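Long-range contact in D-glyceraldehyde dehydrogenase (NADP(+)) (Thermoplasma acidophilum, PDB 5IZD), which oxidises D-glyceraldehyde to (R)-glycerate with NADP+ in the non-phosphorylated Entner-Doudoroff pathway, working as a homotetramer: residues L345-P351 with F362-I368. Numbering follows the deposited sequence.
Sequences LFGGSQP and FFLPTII
Residues 345-351 and 362-368 run antiparallel, with a classic beta bulge at one end; Phe346 and Leu364 bury most surface. Leu345 (phi/psi -86/-28) and extended Phe346 both face Ile367: Leu345 N donates to Ile367 O at 2.8 Å, Phe346 N weakly to Ile367 O at 3.3 Å, and Ile367 N to Phe346 O at 2.9 Å. Phe346 (chi1 t), large and apolar, covers Ile367 on their shared sheet face (Phe346 CB to Ile367 CD1 4.2 Å); Phe346 CD2 lies 3.3 Å from Pro365 O. Gly347 and Gly348 (phi 81° and 97°) kink the strand, which runs on beside 362-364; a CB on Gly347 would strike Pro365 O, one on Gly348 (97/17) the Gly347 carbonyl O. Thr366 OG1 accepts from Gly348 N at 2.9 Å and donates to Leu364 O. Past the glycines, Leu364 N hydrogen-bonds Ser349 O at 3.0 Å, and Leu364's branched end (m,t) fills space against rigid, apolar Pro351 (Leu364 CD2 to Pro351 CB 3.7 Å). Ser349 C covers one Phe363 ring face (Phe363 CZ to Ser349 N 3.5 Å). Strand 343-346 edges this aldehyde dehydrogenase chain's seven-stranded sheet; 366-369 pairs inward with 386-392, Ile367 packs on helices 294-305 and 262-274, Phe363 on helix 324-339.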
ATOM      1  N   LEU A 345      45.479   9.648  19.840  1.00 43.33           N
ATOM      2  CA  LEU A 345      46.317   8.963  18.856  1.00 43.40           C
ATOM      3  C   LEU A 345      46.683   9.894  17.712  1.00 42.78           C
ATOM      4  O   LEU A 345      47.716   9.725  17.077  1.00 43.47           O
ATOM      5  CB  LEU A 345      45.591   7.716  18.330  1.00 43.87           C
ATOM      6  CG  LEU A 345      45.305   6.722  19.489  1.00 44.54           C
ATOM      7  CD1 LEU A 345      44.048   5.903  19.258  1.00 44.74           C
ATOM      8  CD2 LEU A 345      46.515   5.828  19.760  1.00 45.42           C
ATOM      9  N   PHE A 346      45.844  10.869  17.422  1.00 41.23           N
ATOM     10  CA  PHE A 346      46.177  11.856  16.417  1.00 40.75           C
ATOM     11  C   PHE A 346      45.298  13.101  16.626  1.00 39.47           C
ATOM     12  O   PHE A 346      44.080  13.004  16.959  1.00 38.83           O
ATOM     13  CB  PHE A 346      46.018  11.296  14.982  1.00 40.75           C
ATOM     14  CG  PHE A 346      46.494  12.252  13.936  1.00 41.16           C
ATOM     15  CD1 PHE A 346      47.839  12.449  13.727  1.00 42.30           C
ATOM     16  CD2 PHE A 346      45.583  13.034  13.208  1.00 41.13           C
ATOM     17  CE1 PHE A 346      48.289  13.458  12.827  1.00 42.58           C
ATOM     18  CE2 PHE A 346      46.022  14.013  12.294  1.00 41.37           C
ATOM     19  CZ  PHE A 346      47.377  14.214  12.091  1.00 41.85           C
ATOM     20  N   GLY A 347      45.892  14.250  16.379  1.00 38.69           N
ATOM     21  CA  GLY A 347      45.196  15.529  16.336  1.00 37.84           C
ATOM     22  C   GLY A 347      44.923  16.193  17.660  1.00 37.56           C
ATOM     23  O   GLY A 347      45.782  16.237  18.500  1.00 37.93           O
ATOM     24  N   GLY A 348      43.716  16.737  17.842  1.00 36.68           N
ATOM     25  CA  GLY A 348      43.314  17.252  19.153  1.00 36.57           C
ATOM     26  C   GLY A 348      43.490  18.747  19.340  1.00 36.81           C
ATOM     27  O   GLY A 348      43.517  19.216  20.464  1.00 36.95           O
ATOM     28  N   SER A 349      43.645  19.476  18.238  1.00 36.56           N
ATOM     29  CA  SER A 349      43.821  20.938  18.293  1.00 37.02           C
ATOM     30  C   SER A 349      43.447  21.547  16.958  1.00 36.41           C
ATOM     31  O   SER A 349      43.202  20.845  15.969  1.00 36.12           O
ATOM     32  CB  SER A 349      45.265  21.300  18.690  1.00 37.71           C
ATOM     33  OG  SER A 349      46.129  21.101  17.588  1.00 38.12           O
ATOM     34  N   GLN A 350      43.399  22.861  16.947  1.00 36.49           N
ATOM     35  CA  GLN A 350      43.317  23.587  15.734  1.00 36.20           C
ATOM     36  C   GLN A 350      44.640  23.373  15.003  1.00 36.31           C
ATOM     37  O   GLN A 350      45.673  23.222  15.624  1.00 36.14           O
ATOM     38  CB  GLN A 350      43.135  25.077  16.010  1.00 36.86           C
ATOM     39  CG  GLN A 350      41.888  25.465  16.745  1.00 36.84           C
ATOM     40  CD  GLN A 350      41.818  26.952  17.003  1.00 37.97           C
ATOM     41  OE1 GLN A 350      41.810  27.371  18.142  1.00 39.26           O
ATOM     42  NE2 GLN A 350      41.837  27.756  15.963  1.00 38.01           N
ATOM     43  N   PRO A 351      44.585  23.359  13.666  1.00 36.12           N
ATOM     44  CA  PRO A 351      45.796  23.416  12.895  1.00 36.69           C
ATOM     45  C   PRO A 351      46.419  24.825  12.963  1.00 37.42           C
ATOM     46  O   PRO A 351      45.839  25.754  13.521  1.00 37.45           O
ATOM     47  CB  PRO A 351      45.302  23.113  11.484  1.00 36.25           C
ATOM     48  CG  PRO A 351      43.954  23.704  11.441  1.00 35.70           C
ATOM     49  CD  PRO A 351      43.393  23.482  12.808  1.00 35.52           C
ATOM     50  N   PHE A 362      38.837  26.070  11.977  1.00 32.47           N
ATOM     51  CA  PHE A 362      39.337  24.772  11.568  1.00 32.01           C
ATOM     52  C   PHE A 362      39.698  23.969  12.792  1.00 31.97           C
ATOM     53  O   PHE A 362      40.128  24.506  13.797  1.00 32.08           O
ATOM     54  CB  PHE A 362      40.567  24.946  10.678  1.00 32.40           C
ATOM     55  CG  PHE A 362      40.260  25.581   9.358  1.00 32.39           C
ATOM     56  CD1 PHE A 362      39.793  24.806   8.291  1.00 32.00           C
ATOM     57  CD2 PHE A 362      40.376  26.966   9.181  1.00 32.76           C
ATOM     58  CE1 PHE A 362      39.489  25.383   7.074  1.00 32.09           C
ATOM     59  CE2 PHE A 362      40.043  27.536   7.952  1.00 32.82           C
ATOM     60  CZ  PHE A 362      39.619  26.734   6.887  1.00 32.47           C
ATOM     61  N   PHE A 363      39.510  22.647  12.714  1.00 31.69           N
ATOM     62  CA  PHE A 363      39.959  21.740  13.760  1.00 31.92           C
ATOM     63  C   PHE A 363      40.510  20.461  13.084  1.00 32.07           C
ATOM     64  O   PHE A 363      39.939  19.975  12.124  1.00 31.74           O
ATOM     65  CB  PHE A 363      38.806  21.400  14.716  1.00 31.54           C
ATOM     66  CG  PHE A 363      39.261  20.940  16.055  1.00 31.79           C
ATOM     67  CD1 PHE A 363      39.549  21.868  17.056  1.00 32.17           C
ATOM     68  CD2 PHE A 363      39.504  19.620  16.301  1.00 31.77           C
ATOM     69  CE1 PHE A 363      40.021  21.485  18.288  1.00 32.45           C
ATOM     70  CE2 PHE A 363      39.980  19.212  17.549  1.00 32.12           C
ATOM     71  CZ  PHE A 363      40.242  20.159  18.540  1.00 32.46           C
ATOM     72  N   LEU A 364      41.610  19.931  13.597  1.00 32.63           N
ATOM     73  CA  LEU A 364      42.219  18.745  13.014  1.00 32.86           C
ATOM     74  C   LEU A 364      41.413  17.477  13.236  1.00 32.59           C
ATOM     75  O   LEU A 364      40.763  17.331  14.283  1.00 32.55           O
ATOM     76  CB  LEU A 364      43.624  18.519  13.604  1.00 33.51           C
ATOM     77  CG  LEU A 364      44.730  19.558  13.280  1.00 34.02           C
ATOM     78  CD1 LEU A 364      45.959  19.335  14.142  1.00 34.54           C
ATOM     79  CD2 LEU A 364      45.093  19.407  11.800  1.00 34.15           C
ATOM     80  N   PRO A 365      41.479  16.526  12.273  1.00 32.59           N
ATOM     81  CA  PRO A 365      41.021  15.170  12.555  1.00 32.39           C
ATOM     82  C   PRO A 365      41.614  14.618  13.865  1.00 32.77           C
ATOM     83  O   PRO A 365      42.841  14.696  14.094  1.00 33.34           O
ATOM     84  CB  PRO A 365      41.559  14.375  11.352  1.00 32.60           C
ATOM     85  CG  PRO A 365      41.543  15.358  10.251  1.00 32.51           C
ATOM     86  CD  PRO A 365      42.062  16.615  10.919  1.00 32.75           C
ATOM     87  N   THR A 366      40.753  14.142  14.748  1.00 32.50           N
ATOM     88  CA  THR A 366      41.145  13.788  16.092  1.00 32.94           C
ATOM     89  C   THR A 366      40.645  12.338  16.442  1.00 33.15           C
ATOM     90  O   THR A 366      39.447  12.067  16.367  1.00 32.28           O
ATOM     91  CB  THR A 366      40.602  14.793  17.098  1.00 32.79           C
ATOM     92  OG1 THR A 366      41.078  16.118  16.784  1.00 32.89           O
ATOM     93  CG2 THR A 366      41.021  14.396  18.516  1.00 33.20           C
ATOM     94  N   ILE A 367      41.593  11.472  16.813  1.00 34.10           N
ATOM     95  CA  ILE A 367      41.349  10.055  17.035  1.00 34.97           C
ATOM     96  C   ILE A 367      41.806   9.745  18.452  1.00 36.06           C
ATOM     97  O   ILE A 367      42.923  10.107  18.844  1.00 36.73           O
ATOM     98  CB  ILE A 367      42.074   9.172  15.988  1.00 35.23           C
ATOM     99  CG1 ILE A 367      41.636   9.554  14.554  1.00 34.77           C
ATOM    100  CG2 ILE A 367      41.784   7.692  16.217  1.00 35.29           C
ATOM    101  CD1 ILE A 367      42.688   9.203  13.521  1.00 35.18           C
ATOM    102  N   ILE A 368      40.902   9.157  19.218  1.00 36.51           N
ATOM    103  CA  ILE A 368      41.071   8.873  20.630  1.00 37.79           C
ATOM    104  C   ILE A 368      40.994   7.360  20.960  1.00 39.06           C
ATOM    105  O   ILE A 368      40.038   6.711  20.524  1.00 38.31           O
ATOM    106  CB  ILE A 368      39.976   9.613  21.399  1.00 37.57           C
ATOM    107  CG1 ILE A 368      40.163  11.130  21.214  1.00 37.70           C
ATOM    108  CG2 ILE A 368      39.983   9.236  22.869  1.00 38.29           C
ATOM    109  CD1 ILE A 368      39.204  11.932  22.042  1.00 37.65           C
TER